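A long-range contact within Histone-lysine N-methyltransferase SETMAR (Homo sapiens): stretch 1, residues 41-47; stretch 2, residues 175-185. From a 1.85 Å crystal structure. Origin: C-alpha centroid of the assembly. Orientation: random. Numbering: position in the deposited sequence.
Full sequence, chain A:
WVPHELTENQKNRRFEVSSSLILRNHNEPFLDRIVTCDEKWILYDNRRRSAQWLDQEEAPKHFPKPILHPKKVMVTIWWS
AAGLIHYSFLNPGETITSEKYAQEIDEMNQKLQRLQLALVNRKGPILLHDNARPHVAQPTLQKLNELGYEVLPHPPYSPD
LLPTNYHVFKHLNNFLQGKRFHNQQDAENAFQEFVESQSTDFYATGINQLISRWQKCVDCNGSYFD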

ATOM      1  N   TRP A  41      11.424   3.186   3.279  1.00 25.10           N
ATOM      2  CA  TRP A  41      12.466   4.053   3.864  1.00 26.39           C
ATOM      3  C   TRP A  41      12.702   5.356   3.070  1.00 25.96           C
ATOM      4  O   TRP A  41      13.087   5.338   1.869  1.00 27.87           O
ATOM      5  CB  TRP A  41      13.790   3.251   4.023  1.00 27.91           C
ATOM      6  CG  TRP A  41      13.693   2.165   5.046  1.00 31.18           C
ATOM      7  CD1 TRP A  41      13.443   0.852   4.817  1.00 34.47           C
ATOM      8  CD2 TRP A  41      13.770   2.319   6.477  1.00 33.01           C
ATOM      9  NE1 TRP A  41      13.377   0.173   6.006  1.00 35.70           N
ATOM     10  CE2 TRP A  41      13.588   1.046   7.041  1.00 36.11           C
ATOM     11  CE3 TRP A  41      14.000   3.407   7.328  1.00 32.10           C
ATOM     12  CZ2 TRP A  41      13.620   0.825   8.443  1.00 33.99           C
ATOM     13  CZ3 TRP A  41      14.032   3.201   8.708  1.00 34.13           C
ATOM     14  CH2 TRP A  41      13.822   1.923   9.255  1.00 31.45           C
ATOM     15  N   ILE A  42      12.479   6.472   3.746  1.00 26.01           N
ATOM     16  CA  ILE A  42      12.674   7.791   3.167  1.00 27.34           C
ATOM     17  C   ILE A  42      14.090   8.246   3.661  1.00 28.63           C
ATOM     18  O   ILE A  42      14.305   8.398   4.860  1.00 27.86           O
ATOM     19  CB  ILE A  42      11.694   8.794   3.669  1.00 27.47           C
ATOM     20  CG1 ILE A  42      10.286   8.513   3.101  1.00 27.25           C
ATOM     21  CG2 ILE A  42      12.194  10.284   3.310  1.00 27.54           C
ATOM     22  CD1 ILE A  42       9.250   9.517   3.528  1.00 28.00           C
ATOM     23  N   LEU A  43      14.999   8.378   2.710  1.00 30.71           N
ATOM     24  CA  LEU A  43      16.364   8.861   2.986  1.00 32.51           C
ATOM     25  C   LEU A  43      16.334  10.334   3.326  1.00 32.90           C
ATOM     26  O   LEU A  43      15.499  11.098   2.821  1.00 31.90           O
ATOM     27  CB  LEU A  43      17.275   8.666   1.777  1.00 32.94           C
ATOM     28  CG  LEU A  43      17.425   7.278   1.168  1.00 34.05           C
ATOM     29  CD1 LEU A  43      18.305   7.353  -0.026  1.00 38.37           C
ATOM     30  CD2 LEU A  43      17.951   6.248   2.177  1.00 38.22           C
ATOM     31  N   TYR A  44      17.264  10.745   4.179  1.00 33.87           N
ATOM     32  CA  TYR A  44      17.370  12.138   4.556  1.00 35.86           C
ATOM     33  C   TYR A  44      18.000  12.947   3.415  1.00 35.90           C
ATOM     34  O   TYR A  44      17.597  14.098   3.175  1.00 35.64           O
ATOM     35  CB  TYR A  44      18.217  12.301   5.815  1.00 36.70           C
ATOM     36  CG  TYR A  44      17.529  12.067   7.140  1.00 38.50           C
ATOM     37  CD1 TYR A  44      16.534  11.082   7.300  1.00 38.50           C
ATOM     38  CD2 TYR A  44      17.934  12.771   8.266  1.00 39.72           C
ATOM     39  CE1 TYR A  44      15.948  10.852   8.521  1.00 39.00           C
ATOM     40  CE2 TYR A  44      17.347  12.536   9.487  1.00 37.81           C
ATOM     41  CZ  TYR A  44      16.350  11.587   9.604  1.00 38.72           C
ATOM     42  OH  TYR A  44      15.794  11.364  10.825  1.00 39.73           O
ATOM     43  N   ASP A  45      18.951  12.323   2.709  1.00 35.72           N
ATOM     44  CA  ASP A  45      19.678  12.939   1.590  1.00 36.21           C
ATOM     45  C   ASP A  45      19.286  12.297   0.267  1.00 35.26           C
ATOM     46  O   ASP A  45      19.649  11.147  -0.012  1.00 34.98           O
ATOM     47  CB  ASP A  45      21.219  12.872   1.832  1.00 36.88           C
ATOM     48  CG  ASP A  45      22.049  13.460   0.670  1.00 39.66           C
ATOM     49  OD1 ASP A  45      23.245  13.751   0.904  1.00 44.48           O
ATOM     50  OD2 ASP A  45      21.540  13.635  -0.461  1.00 34.43           O
ATOM     51  N   ASN A  46      18.547  13.040  -0.550  1.00 34.77           N
ATOM     52  CA  ASN A  46      18.019  12.522  -1.810  1.00 36.51           C
ATOM     53  C   ASN A  46      18.697  12.989  -3.159  1.00 37.39           C
ATOM     54  O   ASN A  46      18.077  12.939  -4.234  1.00 37.60           O
ATOM     55  CB  ASN A  46      16.482  12.736  -1.832  1.00 35.68           C
ATOM     56  CG  ASN A  46      15.748  12.012  -0.671  1.00 33.65           C
ATOM     57  OD1 ASN A  46      15.517  10.794  -0.754  1.00 30.12           O
ATOM     58  ND2 ASN A  46      15.388  12.755   0.400  1.00 29.55           N
ATOM     59  N   ARG A  47      19.975  13.396  -3.134  1.00 39.52           N
ATOM     60  CA  ARG A  47      20.589  13.960  -4.370  1.00 39.11           C
ATOM     61  C   ARG A  47      20.904  12.911  -5.449  1.00 40.39           C
ATOM     62  O   ARG A  47      21.227  11.752  -5.137  1.00 40.02           O
ATOM     63  CB  ARG A  47      21.804  14.846  -4.053  1.00 40.56           C
ATOM     64  N   PHE A 175       8.902  13.730  -6.046  1.00 26.39           N
ATOM     65  CA  PHE A 175       8.830  14.820  -5.098  1.00 27.45           C
ATOM     66  C   PHE A 175      10.104  14.987  -4.236  1.00 29.50           C
ATOM     67  O   PHE A 175      10.498  16.114  -3.914  1.00 27.88           O
ATOM     68  CB  PHE A 175       7.642  14.587  -4.166  1.00 27.13           C
ATOM     69  CG  PHE A 175       7.429  15.665  -3.143  1.00 28.88           C
ATOM     70  CD1 PHE A 175       6.685  16.800  -3.458  1.00 30.35           C
ATOM     71  CD2 PHE A 175       7.963  15.544  -1.847  1.00 30.61           C
ATOM     72  CE1 PHE A 175       6.451  17.813  -2.502  1.00 31.96           C
ATOM     73  CE2 PHE A 175       7.733  16.527  -0.929  1.00 29.64           C
ATOM     74  CZ  PHE A 175       6.952  17.660  -1.247  1.00 30.35           C
ATOM     75  N   LEU A 176      10.710  13.877  -3.802  1.00 29.65           N
ATOM     76  CA  LEU A 176      11.849  13.992  -2.874  1.00 31.23           C
ATOM     77  C   LEU A 176      13.138  14.347  -3.602  1.00 33.64           C
ATOM     78  O   LEU A 176      14.118  14.773  -2.967  1.00 34.17           O
ATOM     79  CB  LEU A 176      12.035  12.696  -2.080  1.00 30.75           C
ATOM     80  CG  LEU A 176      10.887  12.226  -1.200  1.00 31.79           C
ATOM     81  CD1 LEU A 176      11.084  10.739  -0.827  1.00 30.31           C
ATOM     82  CD2 LEU A 176      10.600  13.118   0.026  1.00 29.90           C
ATOM     83  N   GLN A 177      13.162  14.157  -4.918  1.00 35.23           N
ATOM     84  CA  GLN A 177      14.371  14.425  -5.683  1.00 38.78           C
ATOM     85  C   GLN A 177      14.500  15.961  -5.818  1.00 40.82           C
ATOM     86  O   GLN A 177      13.650  16.631  -6.429  1.00 43.04           O
ATOM     87  CB  GLN A 177      14.384  13.708  -7.050  1.00 38.52           C
ATOM     88  N   GLY A 178      15.535  16.522  -5.228  1.00 42.18           N
ATOM     89  CA  GLY A 178      16.615  15.807  -4.555  1.00 42.89           C
ATOM     90  C   GLY A 178      16.813  16.664  -3.337  1.00 42.69           C
ATOM     91  O   GLY A 178      17.672  17.561  -3.297  1.00 44.67           O
ATOM     92  N   LYS A 179      15.949  16.453  -2.367  1.00 42.41           N
ATOM     93  CA  LYS A 179      15.882  17.296  -1.210  1.00 42.62           C
ATOM     94  C   LYS A 179      16.821  16.750  -0.150  1.00 42.63           C
ATOM     95  O   LYS A 179      17.323  15.620  -0.270  1.00 41.98           O
ATOM     96  CB  LYS A 179      14.445  17.381  -0.701  1.00 42.02           C
ATOM     97  CG  LYS A 179      13.564  18.193  -1.619  1.00 42.44           C
ATOM     98  CD  LYS A 179      12.099  17.841  -1.442  1.00 43.38           C
ATOM     99  CE  LYS A 179      11.249  18.565  -2.493  1.00 41.59           C
ATOM    100  NZ  LYS A 179       9.932  18.824  -1.899  1.00 46.33           N
ATOM    101  N   ARG A 180      17.038  17.567   0.876  1.00 43.50           N
ATOM    102  CA  ARG A 180      17.922  17.233   1.988  1.00 43.69           C
ATOM    103  C   ARG A 180      17.254  17.609   3.293  1.00 43.78           C
ATOM    104  O   ARG A 180      16.934  18.772   3.529  1.00 43.59           O
ATOM    105  CB  ARG A 180      19.275  17.959   1.841  1.00 43.84           C
ATOM    106  N   PHE A 181      17.055  16.615   4.150  1.00 43.86           N
ATOM    107  CA  PHE A 181      16.455  16.834   5.452  1.00 44.24           C
ATOM    108  C   PHE A 181      17.543  16.753   6.507  1.00 44.73           C
ATOM    109  O   PHE A 181      18.570  16.117   6.272  1.00 44.54           O
ATOM    110  CB  PHE A 181      15.368  15.795   5.704  1.00 44.45           C
ATOM    111  CG  PHE A 181      14.411  15.661   4.555  1.00 44.35           C
ATOM    112  CD1 PHE A 181      13.792  16.789   4.025  1.00 44.75           C
ATOM    113  CD2 PHE A 181      14.150  14.420   3.979  1.00 43.83           C
ATOM    114  CE1 PHE A 181      12.915  16.671   2.933  1.00 45.69           C
ATOM    115  CE2 PHE A 181      13.271  14.304   2.891  1.00 44.08           C
ATOM    116  CZ  PHE A 181      12.659  15.421   2.378  1.00 44.37           C
ATOM    117  N   HIS A 182      17.313  17.409   7.646  1.00 44.85           N
ATOM    118  CA  HIS A 182      18.316  17.488   8.706  1.00 45.61           C
ATOM    119  C   HIS A 182      18.002  16.484   9.789  1.00 45.43           C
ATOM    120  O   HIS A 182      18.905  15.890  10.385  1.00 46.50           O
ATOM    121  CB  HIS A 182      18.358  18.884   9.317  1.00 45.67           C
ATOM    122  N   ASN A 183      16.711  16.306  10.035  1.00 44.38           N
ATOM    123  CA  ASN A 183      16.214  15.487  11.117  1.00 43.43           C
ATOM    124  C   ASN A 183      14.986  14.729  10.626  1.00 42.67           C
ATOM    125  O   ASN A 183      14.618  14.847   9.439  1.00 42.57           O
ATOM    126  CB  ASN A 183      15.842  16.373  12.311  1.00 42.78           C
ATOM    127  CG  ASN A 183      15.160  17.642  11.880  1.00 44.84           C
ATOM    128  OD1 ASN A 183      13.940  17.686  11.717  1.00 42.30           O
ATOM    129  ND2 ASN A 183      15.954  18.695  11.677  1.00 45.40           N
ATOM    130  N   GLN A 184      14.362  13.975  11.535  1.00 41.36           N
ATOM    131  CA  GLN A 184      13.137  13.226  11.216  1.00 40.33           C
ATOM    132  C   GLN A 184      11.947  14.156  10.989  1.00 39.68           C
ATOM    133  O   GLN A 184      11.023  13.826  10.226  1.00 38.79           O
ATOM    134  CB  GLN A 184      12.770  12.221  12.310  1.00 40.72           C
ATOM    135  CG  GLN A 184      11.582  11.298  11.875  1.00 39.57           C
ATOM    136  CD  GLN A 184      11.081  10.309  12.952  1.00 41.46           C
ATOM    137  OE1 GLN A 184       9.870  10.185  13.181  1.00 43.27           O
ATOM    138  NE2 GLN A 184      12.001   9.603  13.582  1.00 40.16           N
ATOM    139  N   GLN A 185      11.949  15.305  11.660  1.00 38.60           N
ATOM    140  CA  GLN A 185      10.815  16.213  11.555  1.00 38.10           C
ATOM    141  C   GLN A 185      10.726  16.851  10.157  1.00 37.84           C
ATOM    142  O   GLN A 185       9.626  17.030   9.610  1.00 37.43           O
ATOM    143  CB  GLN A 185      10.856  17.260  12.674  1.00 38.20           C
ATOM    144  CG  GLN A 185       9.617  18.148  12.755  1.00 38.80           C
ATOM    145  CD  GLN A 185       8.324  17.387  13.020  1.00 39.31           C
ATOM    146  OE1 GLN A 185       8.063  16.938  14.138  1.00 37.68           O
ATOM    147  NE2 GLN A 185       7.489  17.276  11.994  1.00 40.12           N
TER

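Two segments of one chain, whose touching residues are at least 130 positions apart, meet where a strand that ends at Leu43 gives way to loop and where stretch 2 runs from the end of one helix to the start of another. A single beta bridge joins their backbones: Asp45 lies opposite Arg180, CA to CA 4.7 Å, flanked by two hydrogen bonds. Phe181 N donates to Tyr44 O (2.8 Å, 169° at the hydrogen), and Asn46 N donates to Lys179 O (2.9 Å, 156°). Asp45 CB points away from stretch 2, and its OD2 accepts a hydrogen bond from Arg47 N (3.1 Å), bracing the turn from within stretch 1. Stretch 2 has its own brace: as the chain leaves the helix, Lys179 N bonds to Leu176 O (2.6 Å) across the cis peptide preceding Gly178. Gly178 CA comes within 3.2 Å of Asn46 O in a CA-H...O contact; an ideal CB on this residue would lie 2.9 Å from that same oxygen, a clash.

Among the side chains, Asn46 points toward stretch 2, its CB 3.3 Å from Leu176 O. Its ND2 donates to Leu43 O (2.9 Å) and also lies 3.6 Å from Phe181 CE2. Leu43 O also sits at the edge of that ring, 3.8 Å from Phe181 CD2. The buried Ile42 completes an apolar patch: its CG2 lies 4.2 Å from Phe181 CE2 and 4.3 Å from Leu176 CD1. Tyr44, with more surface covered than any other residue here, leaves its CB sideways but brings its ring nearer to stretch 2. Asn183 O lies over one face of the ring and His182 O at its edge, while Tyr44 OH reaches within 3.1 Å of Gln184 N, at the start of the second helix.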